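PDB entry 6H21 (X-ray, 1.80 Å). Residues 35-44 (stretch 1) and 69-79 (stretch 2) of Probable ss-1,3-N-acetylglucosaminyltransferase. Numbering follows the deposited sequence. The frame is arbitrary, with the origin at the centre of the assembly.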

ATOM      1  N   LEU C  35       5.495  51.808   2.284  1.00 35.55           N
ATOM      2  CA  LEU C  35       4.976  51.780   3.654  1.00 37.68           C
ATOM      3  C   LEU C  35       3.946  52.899   3.909  1.00 35.93           C
ATOM      4  O   LEU C  35       3.107  52.754   4.804  1.00 31.86           O
ATOM      5  CB  LEU C  35       6.160  51.883   4.623  1.00 35.90           C
ATOM      6  CG  LEU C  35       5.811  51.791   6.106  1.00 35.36           C
ATOM      7  CD1 LEU C  35       5.092  50.486   6.415  1.00 38.55           C
ATOM      8  CD2 LEU C  35       7.053  51.928   6.969  1.00 35.10           C
ATOM      9  N   HIS C  36       4.006  54.011   3.157  1.00 34.57           N
ATOM     10  CA  HIS C  36       3.052  55.133   3.327  1.00 33.24           C
ATOM     11  C   HIS C  36       1.603  54.626   3.288  1.00 28.98           C
ATOM     12  O   HIS C  36       0.758  55.041   4.111  1.00 33.48           O
ATOM     13  CB  HIS C  36       3.245  56.214   2.253  1.00 37.32           C
ATOM     14  CG  HIS C  36       4.413  57.106   2.497  1.00 39.82           C
ATOM     15  ND1 HIS C  36       4.464  57.973   3.569  1.00 38.89           N
ATOM     16  CD2 HIS C  36       5.568  57.273   1.814  1.00 41.53           C
ATOM     17  CE1 HIS C  36       5.601  58.639   3.536  1.00 45.47           C
ATOM     18  NE2 HIS C  36       6.299  58.227   2.469  1.00 42.32           N
ATOM     19  N   ARG C  37       1.319  53.747   2.328  1.00 53.13           N
ATOM     20  CA  ARG C  37      -0.025  53.269   2.094  1.00 49.42           C
ATOM     21  C   ARG C  37      -0.579  52.530   3.318  1.00 45.70           C
ATOM     22  O   ARG C  37      -1.727  52.731   3.679  1.00 44.22           O
ATOM     23  CB  ARG C  37      -0.055  52.330   0.889  1.00 48.86           C
ATOM     24  CG  ARG C  37      -1.464  51.966   0.452  1.00 48.30           C
ATOM     25  CD  ARG C  37      -1.460  51.153  -0.822  1.00 48.43           C
ATOM     26  NE  ARG C  37      -0.870  49.832  -0.661  1.00 47.27           N
ATOM     27  CZ  ARG C  37      -1.106  48.812  -1.479  1.00 47.29           C
ATOM     28  NH1 ARG C  37      -1.964  48.949  -2.477  1.00 47.78           N
ATOM     29  NH2 ARG C  37      -0.493  47.658  -1.293  1.00 46.61           N
ATOM     30  N   THR C  38       0.238  51.658   3.916  1.00 43.37           N
ATOM     31  CA  THR C  38      -0.166  50.848   5.071  1.00 41.65           C
ATOM     32  C   THR C  38      -0.371  51.768   6.280  1.00 40.87           C
ATOM     33  O   THR C  38      -1.355  51.633   6.999  1.00 39.98           O
ATOM     34  CB  THR C  38       0.854  49.742   5.378  1.00 40.90           C
ATOM     35  OG1 THR C  38       0.844  48.792   4.307  1.00 40.58           O
ATOM     36  CG2 THR C  38       0.578  49.039   6.686  1.00 40.02           C
ATOM     37  N   ILE C  39       0.562  52.704   6.492  1.00 40.99           N
ATOM     38  CA  ILE C  39       0.467  53.605   7.629  1.00 40.76           C
ATOM     39  C   ILE C  39      -0.808  54.445   7.492  1.00 40.44           C
ATOM     40  O   ILE C  39      -1.530  54.631   8.472  1.00 39.71           O
ATOM     41  CB  ILE C  39       1.733  54.468   7.784  1.00 41.46           C
ATOM     42  CG1 ILE C  39       2.924  53.611   8.208  1.00 41.67           C
ATOM     43  CG2 ILE C  39       1.495  55.609   8.767  1.00 41.48           C
ATOM     44  CD1 ILE C  39       4.241  54.346   8.202  1.00 42.75           C
ATOM     45  N   SER C  40      -1.058  54.964   6.282  1.00 40.87           N
ATOM     46  CA  SER C  40      -2.242  55.785   6.008  1.00 41.00           C
ATOM     47  C   SER C  40      -3.529  55.008   6.336  1.00 40.23           C
ATOM     48  O   SER C  40      -4.499  55.587   6.843  1.00 40.21           O
ATOM     49  CB  SER C  40      -2.240  56.270   4.583  1.00 41.92           C
ATOM     50  OG  SER C  40      -1.097  57.084   4.313  1.00 42.75           O
ATOM     51  N   SER C  41      -3.540  53.698   6.051  1.00 39.61           N
ATOM     52  CA  SER C  41      -4.710  52.866   6.340  1.00 39.14           C
ATOM     53  C   SER C  41      -4.949  52.782   7.854  1.00 38.64           C
ATOM     54  O   SER C  41      -6.091  52.643   8.274  1.00 38.64           O
ATOM     55  CB  SER C  41      -4.623  51.492   5.689  1.00 38.86           C
ATOM     56  OG  SER C  41      -3.912  50.555   6.489  1.00 38.06           O
ATOM     57  N   VAL C  42      -3.887  52.873   8.660  1.00 38.37           N
ATOM     58  CA  VAL C  42      -4.036  52.853  10.124  1.00 38.39           C
ATOM     59  C   VAL C  42      -4.435  54.236  10.654  1.00 39.08           C
ATOM     60  O   VAL C  42      -5.226  54.340  11.599  1.00 39.08           O
ATOM     61  CB  VAL C  42      -2.770  52.364  10.842  1.00 38.17           C
ATOM     62  CG1 VAL C  42      -2.959  52.374  12.356  1.00 38.12           C
ATOM     63  CG2 VAL C  42      -2.366  50.987  10.364  1.00 37.78           C
ATOM     64  N   LEU C  43      -3.881  55.302  10.072  1.00 39.75           N
ATOM     65  CA  LEU C  43      -4.146  56.643  10.581  1.00 40.53           C
ATOM     66  C   LEU C  43      -5.548  57.134  10.185  1.00 41.31           C
ATOM     67  O   LEU C  43      -6.074  58.029  10.855  1.00 41.54           O
ATOM     68  CB  LEU C  43      -3.045  57.600  10.114  1.00 40.98           C
ATOM     69  CG  LEU C  43      -1.681  57.342  10.752  1.00 40.92           C
ATOM     70  CD1 LEU C  43      -0.697  58.435  10.387  1.00 41.75           C
ATOM     71  CD2 LEU C  43      -1.792  57.214  12.264  1.00 40.75           C
ATOM     72  N   ASN C  44      -6.165  56.519   9.166  1.00 41.86           N
ATOM     73  CA  ASN C  44      -7.493  56.926   8.660  1.00 42.90           C
ATOM     74  C   ASN C  44      -8.585  55.980   9.198  1.00 42.63           C
ATOM     75  O   ASN C  44      -9.510  55.597   8.488  1.00 44.09           O
ATOM     76  CB  ASN C  44      -7.487  57.022   7.128  1.00 43.89           C
ATOM     77  CG  ASN C  44      -6.561  58.108   6.603  1.00 45.42           C
ATOM     78  OD1 ASN C  44      -6.292  59.107   7.280  1.00 46.45           O
ATOM     79  ND2 ASN C  44      -6.075  57.947   5.379  1.00 46.71           N
ATOM     80  N   ASN C  69      13.305  56.917   6.979  1.00 51.84           N
ATOM     81  CA  ASN C  69      12.911  58.240   6.486  1.00 52.28           C
ATOM     82  C   ASN C  69      11.382  58.332   6.333  1.00 50.29           C
ATOM     83  O   ASN C  69      10.805  59.389   6.587  1.00 50.02           O
ATOM     84  CB  ASN C  69      13.622  58.578   5.173  1.00 54.26           C
ATOM     85  CG  ASN C  69      13.288  59.955   4.641  1.00 55.42           C
ATOM     86  OD1 ASN C  69      12.964  60.095   3.463  1.00 56.63           O
ATOM     87  ND2 ASN C  69      13.375  60.976   5.481  1.00 55.73           N
ATOM     88  N   VAL C  70      10.732  57.239   5.919  1.00 48.85           N
ATOM     89  CA  VAL C  70       9.264  57.197   5.800  1.00 47.58           C
ATOM     90  C   VAL C  70       8.643  57.312   7.200  1.00 46.13           C
ATOM     91  O   VAL C  70       7.736  58.111   7.425  1.00 45.37           O
ATOM     92  CB  VAL C  70       8.763  55.935   5.064  1.00 47.35           C
ATOM     93  CG1 VAL C  70       7.256  55.742   5.219  1.00 46.39           C
ATOM     94  CG2 VAL C  70       9.141  55.965   3.590  1.00 48.68           C
ATOM     95  N   ILE C  71       9.160  56.518   8.136  1.00 45.47           N
ATOM     96  CA  ILE C  71       8.615  56.436   9.466  1.00 44.70           C
ATOM     97  C   ILE C  71       8.752  57.808  10.160  1.00 45.30           C
ATOM     98  O   ILE C  71       7.846  58.224  10.875  1.00 44.73           O
ATOM     99  CB  ILE C  71       9.286  55.283  10.242  1.00 44.48           C
ATOM    100  CG1 ILE C  71       8.927  53.919   9.642  1.00 43.62           C
ATOM    101  CG2 ILE C  71       8.941  55.341  11.723  1.00 44.17           C
ATOM    102  CD1 ILE C  71       9.867  52.814  10.042  1.00 43.81           C
ATOM    103  N   LYS C  72       9.850  58.535   9.900  1.00 46.52           N
ATOM    104  CA  LYS C  72      10.112  59.838  10.565  1.00 47.38           C
ATOM    105  C   LYS C  72       9.092  60.909  10.148  1.00 47.01           C
ATOM    106  O   LYS C  72       8.877  61.827  10.914  1.00 47.14           O
ATOM    107  CB  LYS C  72      11.550  60.304  10.323  1.00 48.94           C
ATOM    108  CG  LYS C  72      12.600  59.466  11.060  1.00 49.54           C
ATOM    109  N   LYS C  73       8.448  60.760   8.981  1.00 46.72           N
ATOM    110  CA  LYS C  73       7.416  61.703   8.462  1.00 46.73           C
ATOM    111  C   LYS C  73       6.122  61.670   9.297  1.00 45.53           C
ATOM    112  O   LYS C  73       5.242  62.517   9.116  1.00 45.40           O
ATOM    113  CB  LYS C  73       7.058  61.393   7.003  1.00 46.98           C
ATOM    114  CG  LYS C  73       8.215  61.451   6.012  1.00 48.30           C
ATOM    115  CD  LYS C  73       9.077  62.702   6.103  1.00 49.76           C
ATOM    116  CE  LYS C  73      10.376  62.579   5.325  1.00 51.31           C
ATOM    117  NZ  LYS C  73      10.160  62.578   3.853  1.00 51.96           N
ATOM    118  N   TYR C  74       6.000  60.691  10.194  1.00 44.81           N
ATOM    119  CA  TYR C  74       4.815  60.527  11.030  1.00 44.04           C
ATOM    120  C   TYR C  74       5.157  60.751  12.511  1.00 43.94           C
ATOM    121  O   TYR C  74       4.345  60.451  13.375  1.00 43.28           O
ATOM    122  CB  TYR C  74       4.213  59.140  10.783  1.00 43.43           C
ATOM    123  CG  TYR C  74       3.741  58.915   9.369  1.00 43.63           C
ATOM    124  CD1 TYR C  74       2.470  59.297   8.972  1.00 43.41           C
ATOM    125  CD2 TYR C  74       4.564  58.328   8.419  1.00 44.27           C
ATOM    126  CE1 TYR C  74       2.025  59.105   7.676  1.00 43.63           C
ATOM    127  CE2 TYR C  74       4.136  58.130   7.115  1.00 44.51           C
ATOM    128  CZ  TYR C  74       2.857  58.515   6.746  1.00 44.20           C
ATOM    129  OH  TYR C  74       2.409  58.313   5.475  1.00 45.01           O
ATOM    130  N   LYS C  75       6.337  61.307  12.806  1.00 44.81           N
ATOM    131  CA  LYS C  75       6.742  61.524  14.189  1.00 45.26           C
ATOM    132  C   LYS C  75       5.704  62.414  14.885  1.00 45.01           C
ATOM    133  O   LYS C  75       5.188  63.393  14.316  1.00 44.72           O
ATOM    134  CB  LYS C  75       8.148  62.126  14.312  1.00 46.75           C
ATOM    135  CG  LYS C  75       8.894  61.707  15.573  1.00 47.39           C
ATOM    136  N   GLY C  76       5.349  62.013  16.106  1.00 44.84           N
ATOM    137  CA  GLY C  76       4.312  62.688  16.850  1.00 44.81           C
ATOM    138  C   GLY C  76       2.928  62.101  16.619  1.00 43.82           C
ATOM    139  O   GLY C  76       2.014  62.464  17.357  1.00 43.71           O
ATOM    140  N   LEU C  77       2.764  61.237  15.597  1.00 43.01           N
ATOM    141  CA  LEU C  77       1.458  60.608  15.272  1.00 42.21           C
ATOM    142  C   LEU C  77       1.506  59.094  15.520  1.00 41.76           C
ATOM    143  O   LEU C  77       0.478  58.425  15.465  1.00 41.24           O
ATOM    144  CB  LEU C  77       1.083  60.865  13.804  1.00 41.95           C
ATOM    145  CG  LEU C  77       1.002  62.317  13.341  1.00 42.48           C
ATOM    146  CD1 LEU C  77       0.452  62.380  11.925  1.00 42.41           C
ATOM    147  CD2 LEU C  77       0.157  63.160  14.279  1.00 42.68           C
ATOM    148  N   VAL C  78       2.709  58.568  15.747  1.00 42.24           N
ATOM    149  CA  VAL C  78       2.964  57.151  15.930  1.00 42.15           C
ATOM    150  C   VAL C  78       4.047  57.015  17.004  1.00 43.23           C
ATOM    151  O   VAL C  78       4.755  57.975  17.317  1.00 44.06           O
ATOM    152  CB  VAL C  78       3.413  56.480  14.612  1.00 41.70           C
ATOM    153  CG1 VAL C  78       2.436  56.734  13.475  1.00 41.32           C
ATOM    154  CG2 VAL C  78       4.813  56.920  14.204  1.00 42.50           C
ATOM    155  N   ARG C  79       4.147  55.813  17.567  1.00 43.59           N
ATOM    156  CA  ARG C  79       5.254  55.438  18.425  1.00 44.97           C
ATOM    157  C   ARG C  79       6.215  54.580  17.600  1.00 45.62           C
ATOM    158  O   ARG C  79       5.814  53.867  16.691  1.00 45.00           O
ATOM    159  CB  ARG C  79       4.737  54.717  19.670  1.00 44.87           C
ATOM    160  CG  ARG C  79       3.876  55.602  20.560  1.00 45.25           C
ATOM    161  CD  ARG C  79       3.352  54.849  21.766  1.00 45.52           C
ATOM    162  NE  ARG C  79       4.424  54.394  22.628  1.00 46.35           N
ATOM    163  CZ  ARG C  79       4.315  53.409  23.507  1.00 46.48           C
ATOM    164  NH1 ARG C  79       3.138  52.855  23.734  1.00 45.97           N
ATOM    165  NH2 ARG C  79       5.383  52.985  24.157  1.00 47.34           N
TER
HETATM  166  O   HOH W   1       9.040  59.600   2.540  1.00 48.17           O
HETATM  167  O   HOH W   2      -0.217  59.583   5.125  1.00 46.89           O

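The contact sets one face of a helix, formed by Leu35, His36, Ile39, Ser40 and Leu43, against a segment that leaves a helix, turns, and runs on as loop toward a strand. The spacing is the first rule: on the helix the contacting positions recur every three or four residues, while Thr38, Ser41 and Val42 lie out of reach. Together the two stretches bury 479 Å².

One direct hydrogen bond crosses the contact, between His36 ND1 and Tyr74 OH at 2.8 Å. Its angle of 178° is close to ideal, and either atom could be the donor. The CA-to-CB bond of His36 points sideways, yet chi1 in the m well brings the imidazole nearer the other stretch; Tyr74, also m, points toward the helix from the start. The phenol oxygen lies near the plane of the imidazole, at its edge, and the imidazole nitrogen lies near the plane of the phenol ring. The rings therefore meet rim to rim, with centroids 5.7 Å apart and planes at 51°, leaving a face of each ring open to another partner.

One face of each ring is used by an aliphatic group. Val70 CG1 sits 3.8 Å from the centroid of the His36 ring and 12° off its normal, a CH-pi contact over the face. Tyr74 receives the same treatment from the other direction: Ile39 CG2 lies 3.7 Å from the centroid of its ring, 9° off the normal. Each stretch thus supplies one aromatic ring and one methyl of a beta-branched side chain, so that a polar bond at the ring edges is combined with apolar packing on the faces.

Around this centre the side-chain packing is mostly apolar. At Leu35, CD2 meets Ile71 CG1 at 3.8 Å, and Leu35 CB lies 4.1 Å from Val70 CG1. The same Val70 CG1 is 4.5 Å from Ile39 CD1, so this one methyl touches three residues of the helix. Farther along, Leu43 CD1 approaches Tyr74 CD1 at 3.6 Å, obliquely to the ring. Beyond Tyr74 the fit loosens: Leu43 CD1 is 4.4 Å from Leu77 CD1, and Leu43 CD2 is 4.4 Å from Val78 CG1.

Water extends the polar part. Ser40 OG and Tyr74 OH are 3.9 Å apart, too far for a direct bond, and water 2 bridges them: it donates to Ser40 OG at 2.8 Å and lies 2.9 Å from Tyr74 OH. The serine hydroxyl gives its own hydrogen to its helix, Ser40 OG to His36 O at 2.8 Å, which leaves its oxygen to accept from the water. At the other imidazole nitrogen, water 1 lies 3.1 Å from His36 NE2 and accepts a weak hydrogen bond from Lys73 NZ at 3.4 Å. Both imidazole nitrogens are thereby engaged.

A type I turn from Lys72 to Lys75 carries Tyr74, and Tyr74 N bonds to Ile71 O at 3.2 Å.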